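Local coordinates for protein pectate lyase (Pectobacterium carotovorum, PDB 4U49) that cleaves pectate by calcium-dependent elimination, giving unsaturated oligogalacturonides, and probably also attacks highly methylated pectins, at residues Lys30-Thr35 with Val213-Thr218; Ser70-Phe75 with Asp298-Gly303; Trp89-Ser94 with Val99-Ala104; Ser121-Ala126 with Lys131-Asp136; Val286-Gly291 with Asp326-Phe331. One frame throughout, in Å; residues are numbered along the deposited sequence.

In the fold
The chain starts in a small two-sheet domain and continues into a parallel beta-helix. Contact 1 opens at Lys30-Thr35 and contact 2 at Ser70-Phe75, both in the first domain. Contact 3 opens and closes within that domain as a local hairpin. Contact 4 follows as a short loop at the start of the beta-helix. Both nest inside the long loops of contacts 1 and 2. Contact 1 closes at Val213-Thr218. Contact 5 then opens at Val286-Gly291, contact 2 closes at Asp298-Gly303, and contact 5 closes last. Contact 2 therefore crosses both contact 1 and contact 5. Contacts 1 and 2 tie the two domains together, and contact 5 joins strands of the beta-helix domain.

Contact 1 (Lys30-Thr35 with Val213-Thr218); sequences KKDNAT and VAHNTT
The turn of the hairpin formed by strands 24-31 and 34-41 docks on the beta-helix here, with Lys31 and Asp32 meeting His215 beside the calcium site. His215 ND1 donates to Asp32 OD1 at 2.6 Å. The bond is bent, with an N-H...O angle of 131°. OD1 receives it on its syn lone pair and lies in the imidazole plane. Carboxylate and ring are nearly coplanar, 21° apart, so the second oxygen, Asp32 OD2, comes within 3.0 Å of His215 CE1. Asp32 OD1 is also hydrogen-bonded to Thr247 OG1, on the neighbouring strand 244-247. This second partner would help to keep the carboxylate turned toward the ring.

Lys31 comes over one face of the same ring. Its CE lies 3.9 Å from the ring centroid, almost on the normal, as a CH-pi contact. Lys31 CG packs near His215 ND1 at 3.8 Å. The lysine chain bends at chi2, chi3 and chi4, which folds its end across the imidazole. Its NZ makes a weak hydrogen bond to Glu193 O.

The hairpin belongs to a sandwich with the strand order of a fibronectin type III domain. On the beta-helix side, strand 213-216 also carries Asn216, a calcium ligand when the metal is bound. Asn216 CB points away from the hairpin. The side chain of His215 lies about 4 Å from that of Asp194, another residue of the calcium site.

Contact 2 (Ser70-Phe75 with Asp298-Gly303); sequences SSDRTF and DLRIKG
Arg300 NH2 lies between two carboxylates, those of Asp72 and Asp298, in a salt-bridge network between the two domains. Asp72 lies in the loop before strand 74-77 of the fibronectin type III-like sandwich. Arg300 and Asp298 lie on or beside strand 294-301 of the beta-helix. The Asp298 carboxylate lies over a face of the Arg300 guanidinium, with Asp298 OD1 3.3 Å above the plane. The 2.5 Å separation of Asp298 OD2 and Arg300 NH2 is doubtfully short.

Asp72 approaches from the other domain and acts through charge alone. Its OD1 is 3.8 Å from Arg300 NH2, a long bridge. The oxygen is well out of the guanidinium plane, and no N-H points at it. The carboxylate and guanidinium planes stand 80° apart. Arg300 reaches across because its chain is extended from CG to NE.

The backbone around Asp72 is held by its neighbour. Arg73 NH1 donates to Ser70 O at 2.9 Å and to Asp72 O at 3.1 Å. Both acceptors lie in the Arg73 guanidinium plane.

Contact 3 (Trp89-Ser94 with Val99-Ala104); sequences WVDTVS and VLKSNA
Trp89 turns one face of its indole to Ala104. Ala104 CA sits over the five-membered ring, 3.9 Å from its centroid, in a CH-pi contact. The methyl of Ala104 packs closely too, with CB 3.2 Å from Trp89 NE1. Ser102 O lies at the ring edge, in its plane.

Further along, Asp91 and Lys101 lie side by side and point the same way. Asp91 OD1 touches the aliphatic Lys101 CG at 3.3 Å, while the ammonium end of the lysine leads away. Val93 and Val99 are on the same face, also side by side, and meet through their CG2 methyls. Thr92 and Leu100 pair on the other face, where Thr92 OG1 rests against Leu100 CB at 3.5 Å.

Ser102 binds through its side chain. With chi1 at 71°, its OG lies between the backbone N and the carbonyl carbon. From there it accepts a nearly straight bond from Val90 N at 2.9 Å and donates to Asn103 O at 2.8 Å. Ser102 N in turn donates to Val90 O. A water donates to both Val90 O and Leu100 O.

Thr92 and Leu100 form the hydrogen-bonded pair, with Asp91-Lys101 and Val93-Val99 as non-hydrogen-bonded pairs on either side. This is the antiparallel hairpin of the last two strands of the four-stranded sheet, matching strands F and G of a fibronectin type III sandwich.

Contact 4 (Ser121-Ala126 with Lys131-Asp136); sequences SPECKA and KDKTVD
The sulfur of Cys124 packs tightly on a methyl of Val135, with SG 3.4 Å from CG1, while its disulfide partner Cys137 lies just past the end of the second segment. Cys124 ends a type I turn that starts at Ser121 and is itself the centre of an inverse gamma turn. The same Val135 CG1 also meets Ser121 CB at 3.6 Å.

Beside it, Ser121 N donates to Asp136 O at 2.9 Å, nearly straight. Ser121 OG accepts from Glu123 N, forming an ST turn.

The segment Ser121-Ala126 is the loop leading into the beta-helix. It folds back over strands 128-131 and 134-136, each an outermost strand in its row of parallel strands.

At the other end of the contact, Glu123 and Lys133 come from opposite directions. Lys133 NZ donates to the syn lone pair of Glu123 OE2 at 2.8 Å. The lysine bends at chi3, which turns CE and the ammonium toward the carboxylate; its CD also lies near Glu123 OE2. Glu123 OE1 accepts from a water at 2.7 Å, and that water accepts from Lys131 N.

Contact 5 (Val286-Gly291 with Asp326-Phe331); sequences VNRNFG and DKYGEF
Arg288 lays its guanidinium flat on the ring of Tyr328. The two centres are 3.6 Å apart and the planes differ by only 6°, a stacked cation-pi pair. Arg288 NH1 sits over the middle of the ring. Arg288 NH2 lies over the inner end, 3.4 Å from Tyr328 CG and 3.5 Å from Tyr328 CB. Phe331 joins at the edge of the guanidinium, near its plane, where its CZ is 3.5 Å from Arg288 NH2.

The arginine chain leaves with CG anti to the backbone N (chi1 176°) and then bends at chi3 (-68°). The bend turns the flat group onto the tyrosine. Arg288 NE also forms a salt bridge with Glu314 OE2, which would limit the rotation of the flat group. This acid also touches Phe331.

Glu314 belongs to strand 312-315, which runs between the two parts of the contact. Strand 282-287 pairs with it in parallel on one side, and strand 327-330 pairs antiparallel on the other as the edge of a mixed four-stranded sheet. Arg288 follows directly after the first of these, and its side chain reaches across the middle strand to Tyr328.

Further out, the backbone of the edge strand is distorted. Tyr328 and Gly329 both face Glu314 in a classic beta bulge. Gly329 takes a positive phi in this bulge.

Contact 1 (Lys30-Thr35 with Val213-Thr218)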
# COMPACT_ATOMS: atom_id res chain seq x y z
N LYS A 30 -9.82 -12.38 2.39
CA LYS A 30 -10.92 -12.45 3.34
C LYS A 30 -10.33 -12.47 4.75
O LYS A 30 -9.76 -13.48 5.18
CB LYS A 30 -11.79 -13.68 3.08
CG LYS A 30 -13.06 -13.73 3.92
CD LYS A 30 -13.99 -14.84 3.47
CE LYS A 30 -15.16 -15.00 4.43
NZ LYS A 30 -16.15 -16.01 3.94
N LYS A 31 -10.46 -11.35 5.45
CA LYS A 31 -9.71 -11.12 6.68
C LYS A 31 -10.31 -9.94 7.44
O LYS A 31 -10.89 -9.04 6.83
CB LYS A 31 -8.24 -10.85 6.36
CG LYS A 31 -7.32 -10.76 7.56
CD LYS A 31 -6.96 -12.14 8.09
CE LYS A 31 -5.47 -12.26 8.32
NZ LYS A 31 -4.70 -12.04 7.06
N ASP A 32 -10.18 -9.97 8.77
CA ASP A 32 -10.64 -8.88 9.63
C ASP A 32 -12.12 -8.55 9.42
O ASP A 32 -12.50 -7.37 9.38
CB ASP A 32 -9.78 -7.63 9.40
CG ASP A 32 -8.30 -7.89 9.62
OD1 ASP A 32 -7.49 -7.51 8.75
OD2 ASP A 32 -7.94 -8.47 10.67
N ASN A 33 -12.94 -9.59 9.28
CA ASN A 33 -14.39 -9.45 9.12
C ASN A 33 -14.78 -8.64 7.89
O ASN A 33 -15.72 -7.84 7.93
CB ASN A 33 -15.02 -8.83 10.37
CG ASN A 33 -14.61 -9.55 11.64
OD1 ASN A 33 -14.13 -8.93 12.59
ND2 ASN A 33 -14.81 -10.86 11.66
N ALA A 34 -14.05 -8.86 6.80
CA ALA A 34 -14.31 -8.17 5.54
C ALA A 34 -13.69 -8.96 4.40
O ALA A 34 -12.85 -9.83 4.63
CB ALA A 34 -13.76 -6.76 5.58
N THR A 35 -14.10 -8.66 3.17
CA THR A 35 -13.44 -9.23 2.00
C THR A 35 -12.87 -8.10 1.14
O THR A 35 -13.61 -7.25 0.64
CB THR A 35 -14.39 -10.11 1.17
OG1 THR A 35 -14.77 -11.26 1.94
CG2 THR A 35 -13.69 -10.58 -0.11
N VAL A 213 -3.27 -4.61 -0.75
CA VAL A 213 -3.86 -4.69 0.58
C VAL A 213 -2.81 -5.17 1.57
O VAL A 213 -2.14 -6.17 1.32
CB VAL A 213 -5.08 -5.64 0.62
CG1 VAL A 213 -5.67 -5.69 2.03
CG2 VAL A 213 -6.15 -5.23 -0.39
N ALA A 214 -2.65 -4.47 2.69
CA ALA A 214 -1.65 -4.85 3.68
C ALA A 214 -2.27 -5.03 5.06
O ALA A 214 -2.79 -4.09 5.66
CB ALA A 214 -0.55 -3.81 3.73
N HIS A 215 -2.21 -6.26 5.56
CA HIS A 215 -2.73 -6.57 6.88
C HIS A 215 -1.62 -6.54 7.93
O HIS A 215 -0.49 -6.94 7.67
CB HIS A 215 -3.40 -7.95 6.88
CG HIS A 215 -3.76 -8.44 8.25
ND1 HIS A 215 -4.95 -8.11 8.87
CD2 HIS A 215 -3.09 -9.22 9.12
CE1 HIS A 215 -4.99 -8.68 10.06
NE2 HIS A 215 -3.87 -9.36 10.24
N ASN A 216 -1.95 -6.05 9.12
CA ASN A 216 -1.02 -6.03 10.24
C ASN A 216 -1.72 -6.33 11.56
O ASN A 216 -2.91 -6.04 11.71
CB ASN A 216 -0.30 -4.69 10.32
CG ASN A 216 0.81 -4.68 11.36
OD1 ASN A 216 1.88 -5.26 11.14
ND2 ASN A 216 0.58 -4.02 12.49
N THR A 217 -0.99 -6.94 12.49
CA THR A 217 -1.48 -7.16 13.85
C THR A 217 -0.52 -6.52 14.84
O THR A 217 0.69 -6.66 14.70
CB THR A 217 -1.62 -8.66 14.18
OG1 THR A 217 -0.32 -9.26 14.26
CG2 THR A 217 -2.44 -9.38 13.12
N THR A 218 -1.05 -5.82 15.83
CA THR A 218 -0.22 -5.12 16.80
C THR A 218 0.54 -6.07 17.73
O THR A 218 0.01 -7.11 18.13
CB THR A 218 -1.05 -4.16 17.67
OG1 THR A 218 -2.30 -4.77 18.00
CG2 THR A 218 -1.30 -2.85 16.94

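Contact 2 (Ser70-Phe75 with Asp298-Gly303)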
# COMPACT_ATOMS: atom_id res chain seq x y z
N SER A 70 -12.37 5.52 -12.03
CA SER A 70 -11.46 4.93 -13.00
C SER A 70 -10.12 4.53 -12.39
O SER A 70 -9.37 3.76 -12.98
CB SER A 70 -11.23 5.90 -14.16
OG SER A 70 -10.56 7.07 -13.72
N SER A 71 -9.83 5.04 -11.20
CA SER A 71 -8.47 4.94 -10.67
C SER A 71 -8.29 3.96 -9.50
O SER A 71 -7.18 3.50 -9.24
CB SER A 71 -7.98 6.32 -10.24
OG SER A 71 -8.84 6.88 -9.26
N ASP A 72 -9.38 3.64 -8.80
CA ASP A 72 -9.31 2.68 -7.69
C ASP A 72 -8.85 1.31 -8.19
O ASP A 72 -9.25 0.87 -9.27
CB ASP A 72 -10.66 2.54 -7.00
CG ASP A 72 -10.98 3.71 -6.07
OD1 ASP A 72 -10.22 4.70 -6.06
OD2 ASP A 72 -12.01 3.64 -5.37
N ARG A 73 -8.00 0.64 -7.42
CA ARG A 73 -7.59 -0.72 -7.75
C ARG A 73 -7.87 -1.67 -6.59
O ARG A 73 -7.33 -2.78 -6.54
CB ARG A 73 -6.10 -0.76 -8.13
CG ARG A 73 -5.77 0.00 -9.42
CD ARG A 73 -6.45 -0.61 -10.64
NE ARG A 73 -6.03 0.03 -11.88
CZ ARG A 73 -6.69 1.03 -12.47
NH1 ARG A 73 -7.80 1.51 -11.93
NH2 ARG A 73 -6.24 1.54 -13.61
N THR A 74 -8.69 -1.21 -5.65
CA THR A 74 -9.17 -2.05 -4.56
C THR A 74 -10.65 -1.79 -4.27
O THR A 74 -11.20 -0.78 -4.70
CB THR A 74 -8.41 -1.80 -3.24
OG1 THR A 74 -8.77 -0.52 -2.72
CG2 THR A 74 -6.91 -1.87 -3.45
N PHE A 75 -11.27 -2.71 -3.55
CA PHE A 75 -12.63 -2.53 -3.06
C PHE A 75 -12.82 -3.33 -1.77
O PHE A 75 -12.34 -4.45 -1.66
CB PHE A 75 -13.66 -2.96 -4.10
CG PHE A 75 -15.08 -2.88 -3.61
CD1 PHE A 75 -15.74 -1.66 -3.57
CD2 PHE A 75 -15.75 -4.02 -3.19
CE1 PHE A 75 -17.04 -1.58 -3.12
CE2 PHE A 75 -17.06 -3.94 -2.74
CZ PHE A 75 -17.70 -2.72 -2.70
N ASP A 298 -6.63 11.88 -1.26
CA ASP A 298 -7.87 11.12 -1.09
C ASP A 298 -7.66 10.00 -0.07
O ASP A 298 -7.48 8.84 -0.43
CB ASP A 298 -8.35 10.57 -2.44
CG ASP A 298 -9.59 9.69 -2.32
OD1 ASP A 298 -10.30 9.77 -1.31
OD2 ASP A 298 -9.84 8.92 -3.27
N LEU A 299 -7.69 10.36 1.20
CA LEU A 299 -7.46 9.40 2.27
C LEU A 299 -8.76 9.06 2.99
O LEU A 299 -9.46 9.94 3.47
CB LEU A 299 -6.44 9.96 3.26
CG LEU A 299 -6.02 9.06 4.42
CD1 LEU A 299 -5.41 7.76 3.92
CD2 LEU A 299 -5.04 9.81 5.33
N ARG A 300 -9.07 7.77 3.06
CA ARG A 300 -10.26 7.30 3.76
C ARG A 300 -9.86 6.49 4.99
O ARG A 300 -9.07 5.55 4.89
CB ARG A 300 -11.14 6.44 2.84
CG ARG A 300 -11.32 6.98 1.43
CD ARG A 300 -11.74 5.86 0.48
NE ARG A 300 -11.89 6.29 -0.91
CZ ARG A 300 -10.87 6.46 -1.75
NH1 ARG A 300 -9.63 6.28 -1.34
NH2 ARG A 300 -11.11 6.84 -3.00
N ILE A 301 -10.38 6.86 6.15
CA ILE A 301 -10.02 6.18 7.39
C ILE A 301 -11.26 5.77 8.17
O ILE A 301 -12.19 6.56 8.34
CB ILE A 301 -9.13 7.08 8.27
CG1 ILE A 301 -7.86 7.50 7.52
CG2 ILE A 301 -8.75 6.36 9.56
CD1 ILE A 301 -6.96 8.42 8.30
N LYS A 302 -11.27 4.52 8.65
CA LYS A 302 -12.39 4.00 9.42
C LYS A 302 -12.59 4.79 10.71
O LYS A 302 -11.67 4.90 11.53
CB LYS A 302 -12.19 2.52 9.74
CG LYS A 302 -13.29 1.92 10.60
CD LYS A 302 -13.01 0.47 10.92
CE LYS A 302 -14.13 -0.13 11.77
NZ LYS A 302 -13.82 -1.52 12.21
N GLY A 303 -13.79 5.34 10.88
CA GLY A 303 -14.14 6.11 12.06
C GLY A 303 -13.26 7.32 12.28
O GLY A 303 -12.90 7.65 13.41

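Contact 3 (Trp89-Ser94 with Val99-Ala104)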
# COMPACT_ATOMS: atom_id res chain seq x y z
N TRP A 89 -15.78 -10.65 -9.47
CA TRP A 89 -15.24 -10.15 -10.73
C TRP A 89 -15.16 -8.63 -10.68
O TRP A 89 -15.99 -7.99 -10.04
CB TRP A 89 -16.11 -10.55 -11.92
CG TRP A 89 -16.24 -12.01 -12.17
CD1 TRP A 89 -15.56 -12.75 -13.09
CD2 TRP A 89 -17.14 -12.92 -11.51
NE1 TRP A 89 -15.97 -14.06 -13.04
CE2 TRP A 89 -16.93 -14.19 -12.08
CE3 TRP A 89 -18.08 -12.78 -10.49
CZ2 TRP A 89 -17.63 -15.32 -11.66
CZ3 TRP A 89 -18.78 -13.90 -10.08
CH2 TRP A 89 -18.55 -15.15 -10.66
N VAL A 90 -14.18 -8.05 -11.38
CA VAL A 90 -14.23 -6.62 -11.67
C VAL A 90 -14.24 -6.41 -13.18
O VAL A 90 -13.51 -7.06 -13.93
CB VAL A 90 -13.05 -5.84 -11.02
CG1 VAL A 90 -13.11 -5.94 -9.50
CG2 VAL A 90 -11.71 -6.34 -11.53
N ASP A 91 -15.11 -5.51 -13.63
CA ASP A 91 -15.18 -5.14 -15.04
C ASP A 91 -14.64 -3.73 -15.19
O ASP A 91 -15.00 -2.84 -14.43
CB ASP A 91 -16.62 -5.21 -15.57
CG ASP A 91 -17.09 -6.63 -15.81
OD1 ASP A 91 -16.41 -7.58 -15.37
OD2 ASP A 91 -18.16 -6.80 -16.44
N THR A 92 -13.76 -3.52 -16.17
CA THR A 92 -13.31 -2.16 -16.47
C THR A 92 -13.94 -1.68 -17.76
O THR A 92 -14.03 -2.43 -18.74
CB THR A 92 -11.78 -2.07 -16.58
OG1 THR A 92 -11.33 -2.82 -17.71
CG2 THR A 92 -11.12 -2.60 -15.31
N VAL A 93 -14.38 -0.43 -17.77
CA VAL A 93 -14.96 0.16 -18.96
C VAL A 93 -14.02 1.24 -19.49
O VAL A 93 -13.63 2.15 -18.76
CB VAL A 93 -16.35 0.76 -18.68
CG1 VAL A 93 -16.98 1.28 -19.96
CG2 VAL A 93 -17.25 -0.29 -18.03
N SER A 94 -13.64 1.12 -20.76
CA SER A 94 -12.70 2.05 -21.37
C SER A 94 -13.42 3.07 -22.24
O SER A 94 -14.62 2.96 -22.48
CB SER A 94 -11.66 1.29 -22.20
OG SER A 94 -10.82 0.51 -21.37
N VAL A 99 -15.57 -3.37 -22.66
CA VAL A 99 -15.64 -3.83 -21.28
C VAL A 99 -14.77 -5.05 -21.09
O VAL A 99 -14.94 -6.06 -21.78
CB VAL A 99 -17.09 -4.15 -20.86
CG1 VAL A 99 -17.14 -4.55 -19.39
CG2 VAL A 99 -18.00 -2.96 -21.11
N LEU A 100 -13.83 -4.96 -20.16
CA LEU A 100 -12.90 -6.04 -19.89
C LEU A 100 -13.21 -6.68 -18.54
O LEU A 100 -13.22 -6.00 -17.51
CB LEU A 100 -11.46 -5.53 -19.91
CG LEU A 100 -10.36 -6.48 -19.43
CD1 LEU A 100 -10.21 -7.67 -20.36
CD2 LEU A 100 -9.04 -5.73 -19.29
N LYS A 101 -13.48 -7.98 -18.55
CA LYS A 101 -13.77 -8.72 -17.33
C LYS A 101 -12.51 -9.34 -16.75
O LYS A 101 -11.69 -9.90 -17.48
CB LYS A 101 -14.82 -9.80 -17.58
CG LYS A 101 -16.12 -9.27 -18.19
CD LYS A 101 -17.12 -10.40 -18.43
CE LYS A 101 -16.58 -11.40 -19.43
NZ LYS A 101 -17.54 -12.51 -19.67
N SER A 102 -12.35 -9.24 -15.44
CA SER A 102 -11.23 -9.88 -14.76
C SER A 102 -11.42 -11.39 -14.69
O SER A 102 -12.47 -11.91 -15.06
CB SER A 102 -11.06 -9.33 -13.35
OG SER A 102 -12.12 -9.79 -12.53
N ASN A 103 -10.41 -12.08 -14.19
CA ASN A 103 -10.58 -13.46 -13.76
C ASN A 103 -11.59 -13.51 -12.62
O ASN A 103 -11.78 -12.52 -11.91
CB ASN A 103 -9.25 -14.06 -13.30
CG ASN A 103 -8.63 -13.27 -12.16
OD1 ASN A 103 -8.20 -12.13 -12.35
ND2 ASN A 103 -8.57 -13.87 -10.98
N ALA A 104 -12.24 -14.66 -12.46
CA ALA A 104 -13.05 -14.89 -11.27
C ALA A 104 -12.11 -15.14 -10.10
O ALA A 104 -11.15 -15.90 -10.21
CB ALA A 104 -13.99 -16.07 -11.48
O HOH W 1 -11.51 -5.72 -15.56

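Contact 4 (Ser121-Ala126 with Lys131-Asp136)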
# COMPACT_ATOMS: atom_id res chain seq x y z
N SER A 121 5.62 -15.33 -13.90
CA SER A 121 6.95 -15.13 -14.47
C SER A 121 7.98 -15.96 -13.72
O SER A 121 7.90 -16.09 -12.50
CB SER A 121 7.34 -13.65 -14.45
OG SER A 121 8.74 -13.48 -14.67
N PRO A 122 8.95 -16.54 -14.44
CA PRO A 122 9.99 -17.36 -13.82
C PRO A 122 10.84 -16.58 -12.81
O PRO A 122 11.45 -17.19 -11.93
CB PRO A 122 10.84 -17.82 -15.01
CG PRO A 122 10.52 -16.87 -16.12
CD PRO A 122 9.09 -16.49 -15.91
N GLU A 123 10.86 -15.26 -12.92
CA GLU A 123 11.65 -14.44 -12.02
C GLU A 123 10.92 -14.19 -10.70
O GLU A 123 11.51 -13.67 -9.75
CB GLU A 123 12.03 -13.12 -12.68
CG GLU A 123 13.00 -13.28 -13.85
CD GLU A 123 13.57 -11.95 -14.33
OE1 GLU A 123 14.03 -11.16 -13.48
OE2 GLU A 123 13.55 -11.71 -15.55
N CYS A 124 9.65 -14.56 -10.64
CA CYS A 124 8.88 -14.44 -9.40
C CYS A 124 9.29 -15.50 -8.38
O CYS A 124 8.62 -16.51 -8.22
CB CYS A 124 7.38 -14.57 -9.67
SG CYS A 124 6.58 -13.04 -10.17
N LYS A 125 10.40 -15.25 -7.70
CA LYS A 125 10.90 -16.16 -6.68
C LYS A 125 11.18 -15.41 -5.39
O LYS A 125 11.47 -14.21 -5.42
CB LYS A 125 12.16 -16.88 -7.17
CG LYS A 125 11.93 -17.82 -8.35
CD LYS A 125 13.25 -18.35 -8.89
CE LYS A 125 13.03 -19.55 -9.80
NZ LYS A 125 12.08 -19.25 -10.91
N ALA A 126 11.09 -16.10 -4.26
CA ALA A 126 11.41 -15.48 -2.98
C ALA A 126 12.87 -15.04 -2.94
O ALA A 126 13.77 -15.82 -3.23
CB ALA A 126 11.11 -16.43 -1.83
N LYS A 131 15.50 -6.46 -12.25
CA LYS A 131 16.07 -5.22 -12.77
C LYS A 131 15.52 -4.81 -14.13
O LYS A 131 15.41 -5.64 -15.04
CB LYS A 131 17.59 -5.34 -12.88
CG LYS A 131 18.24 -6.22 -11.83
CD LYS A 131 19.71 -6.44 -12.16
CE LYS A 131 20.20 -7.79 -11.66
NZ LYS A 131 20.64 -7.72 -10.24
N ASP A 132 15.17 -3.53 -14.25
CA ASP A 132 14.82 -2.91 -15.53
C ASP A 132 13.76 -3.67 -16.32
O ASP A 132 13.87 -3.79 -17.54
CB ASP A 132 16.08 -2.74 -16.39
CG ASP A 132 17.12 -1.87 -15.72
OD1 ASP A 132 16.75 -0.79 -15.20
OD2 ASP A 132 18.31 -2.25 -15.71
N LYS A 133 12.74 -4.17 -15.63
CA LYS A 133 11.67 -4.89 -16.30
C LYS A 133 10.43 -4.98 -15.43
O LYS A 133 10.46 -4.64 -14.24
CB LYS A 133 12.13 -6.30 -16.69
CG LYS A 133 12.32 -7.24 -15.52
CD LYS A 133 12.92 -8.56 -15.96
CE LYS A 133 14.32 -8.36 -16.52
NZ LYS A 133 14.97 -9.66 -16.84
N THR A 134 9.34 -5.43 -16.03
CA THR A 134 8.08 -5.64 -15.32
C THR A 134 7.81 -7.13 -15.20
O THR A 134 7.87 -7.86 -16.18
CB THR A 134 6.91 -4.95 -16.03
OG1 THR A 134 7.10 -3.53 -15.99
CG2 THR A 134 5.59 -5.30 -15.36
N VAL A 135 7.50 -7.58 -13.99
CA VAL A 135 7.30 -9.00 -13.74
C VAL A 135 5.92 -9.27 -13.13
O VAL A 135 5.54 -8.65 -12.14
CB VAL A 135 8.41 -9.54 -12.83
CG1 VAL A 135 8.06 -10.90 -12.30
CG2 VAL A 135 9.73 -9.59 -13.58
N ASP A 136 5.18 -10.19 -13.74
CA ASP A 136 3.83 -10.55 -13.31
C ASP A 136 3.87 -11.88 -12.56
O ASP A 136 4.12 -12.93 -13.15
CB ASP A 136 2.90 -10.64 -14.53
CG ASP A 136 1.43 -10.74 -14.15
OD1 ASP A 136 1.10 -11.12 -13.01
OD2 ASP A 136 0.58 -10.44 -15.02
O HOH W 2 15.74 -9.04 -13.73

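Contact 5 (Val286-Gly291 with Asp326-Phe331)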
# COMPACT_ATOMS: atom_id res chain seq x y z
N VAL A 286 6.71 14.21 8.90
CA VAL A 286 7.70 14.88 8.05
C VAL A 286 8.63 15.78 8.86
O VAL A 286 8.22 16.38 9.86
CB VAL A 286 7.01 15.73 6.96
CG1 VAL A 286 6.29 14.83 5.96
CG2 VAL A 286 6.04 16.73 7.59
N ASN A 287 9.88 15.86 8.43
CA ASN A 287 10.84 16.80 9.02
C ASN A 287 10.71 18.17 8.39
O ASN A 287 11.08 18.36 7.23
CB ASN A 287 12.27 16.28 8.87
CG ASN A 287 12.52 15.03 9.69
OD1 ASN A 287 12.09 14.93 10.84
ND2 ASN A 287 13.21 14.06 9.09
N ARG A 288 10.20 19.12 9.16
CA ARG A 288 9.95 20.48 8.67
C ARG A 288 11.21 21.14 8.12
O ARG A 288 11.16 21.80 7.08
CB ARG A 288 9.36 21.34 9.79
CG ARG A 288 9.15 22.80 9.41
CD ARG A 288 8.83 23.65 10.64
NE ARG A 288 7.53 23.32 11.21
CZ ARG A 288 7.09 23.78 12.38
NH1 ARG A 288 7.85 24.59 13.10
NH2 ARG A 288 5.89 23.43 12.82
N ASN A 289 12.32 20.96 8.81
CA ASN A 289 13.56 21.65 8.46
C ASN A 289 14.30 21.03 7.28
O ASN A 289 15.13 21.69 6.65
CB ASN A 289 14.49 21.71 9.68
CG ASN A 289 14.77 20.34 10.28
OD1 ASN A 289 13.87 19.52 10.44
ND2 ASN A 289 16.03 20.10 10.63
N PHE A 290 14.01 19.77 6.97
CA PHE A 290 14.71 19.08 5.89
C PHE A 290 13.92 19.11 4.59
O PHE A 290 14.31 18.50 3.60
CB PHE A 290 15.03 17.64 6.29
CG PHE A 290 16.11 17.52 7.34
CD1 PHE A 290 17.13 18.45 7.40
CD2 PHE A 290 16.10 16.48 8.25
CE1 PHE A 290 18.13 18.34 8.35
CE2 PHE A 290 17.10 16.37 9.21
CZ PHE A 290 18.11 17.30 9.26
N GLY A 291 12.80 19.83 4.59
CA GLY A 291 12.06 20.08 3.36
C GLY A 291 11.11 18.97 2.93
O GLY A 291 10.56 19.04 1.83
N ASP A 326 12.00 16.57 18.07
CA ASP A 326 10.79 17.06 18.70
C ASP A 326 9.61 17.03 17.73
O ASP A 326 9.77 17.25 16.53
CB ASP A 326 10.99 18.49 19.22
CG ASP A 326 12.12 18.58 20.22
OD1 ASP A 326 12.15 17.76 21.16
OD2 ASP A 326 12.98 19.46 20.05
N LYS A 327 8.42 16.76 18.27
CA LYS A 327 7.20 16.80 17.47
C LYS A 327 6.53 18.17 17.59
O LYS A 327 6.29 18.64 18.70
CB LYS A 327 6.23 15.70 17.91
CG LYS A 327 4.89 15.77 17.19
CD LYS A 327 3.83 14.92 17.88
CE LYS A 327 4.09 13.44 17.69
NZ LYS A 327 2.99 12.62 18.28
N TYR A 328 6.23 18.80 16.46
CA TYR A 328 5.53 20.08 16.47
C TYR A 328 4.02 19.88 16.56
O TYR A 328 3.30 20.74 17.07
CB TYR A 328 5.85 20.91 15.23
CG TYR A 328 7.28 21.40 15.13
CD1 TYR A 328 8.09 21.00 14.07
CD2 TYR A 328 7.81 22.27 16.08
CE1 TYR A 328 9.39 21.45 13.96
CE2 TYR A 328 9.12 22.72 15.97
CZ TYR A 328 9.90 22.30 14.91
OH TYR A 328 11.20 22.74 14.78
N GLY A 329 3.54 18.75 16.05
CA GLY A 329 2.12 18.44 16.08
C GLY A 329 1.54 18.19 14.71
O GLY A 329 2.27 18.02 13.74
N GLU A 330 0.21 18.17 14.63
CA GLU A 330 -0.48 17.93 13.37
C GLU A 330 -0.73 19.24 12.63
O GLU A 330 -1.12 20.24 13.24
CB GLU A 330 -1.80 17.21 13.61
CG GLU A 330 -2.55 16.85 12.33
CD GLU A 330 -3.83 16.09 12.61
OE1 GLU A 330 -4.42 16.28 13.70
OE2 GLU A 330 -4.25 15.29 11.74
N PHE A 331 -0.51 19.24 11.32
CA PHE A 331 -0.66 20.45 10.52
C PHE A 331 -1.40 20.20 9.21
O PHE A 331 -1.36 19.10 8.66
CB PHE A 331 0.70 21.07 10.23
CG PHE A 331 1.38 21.62 11.45
CD1 PHE A 331 1.19 22.94 11.83
CD2 PHE A 331 2.19 20.81 12.23
CE1 PHE A 331 1.81 23.44 12.95
CE2 PHE A 331 2.80 21.31 13.36
CZ PHE A 331 2.61 22.63 13.71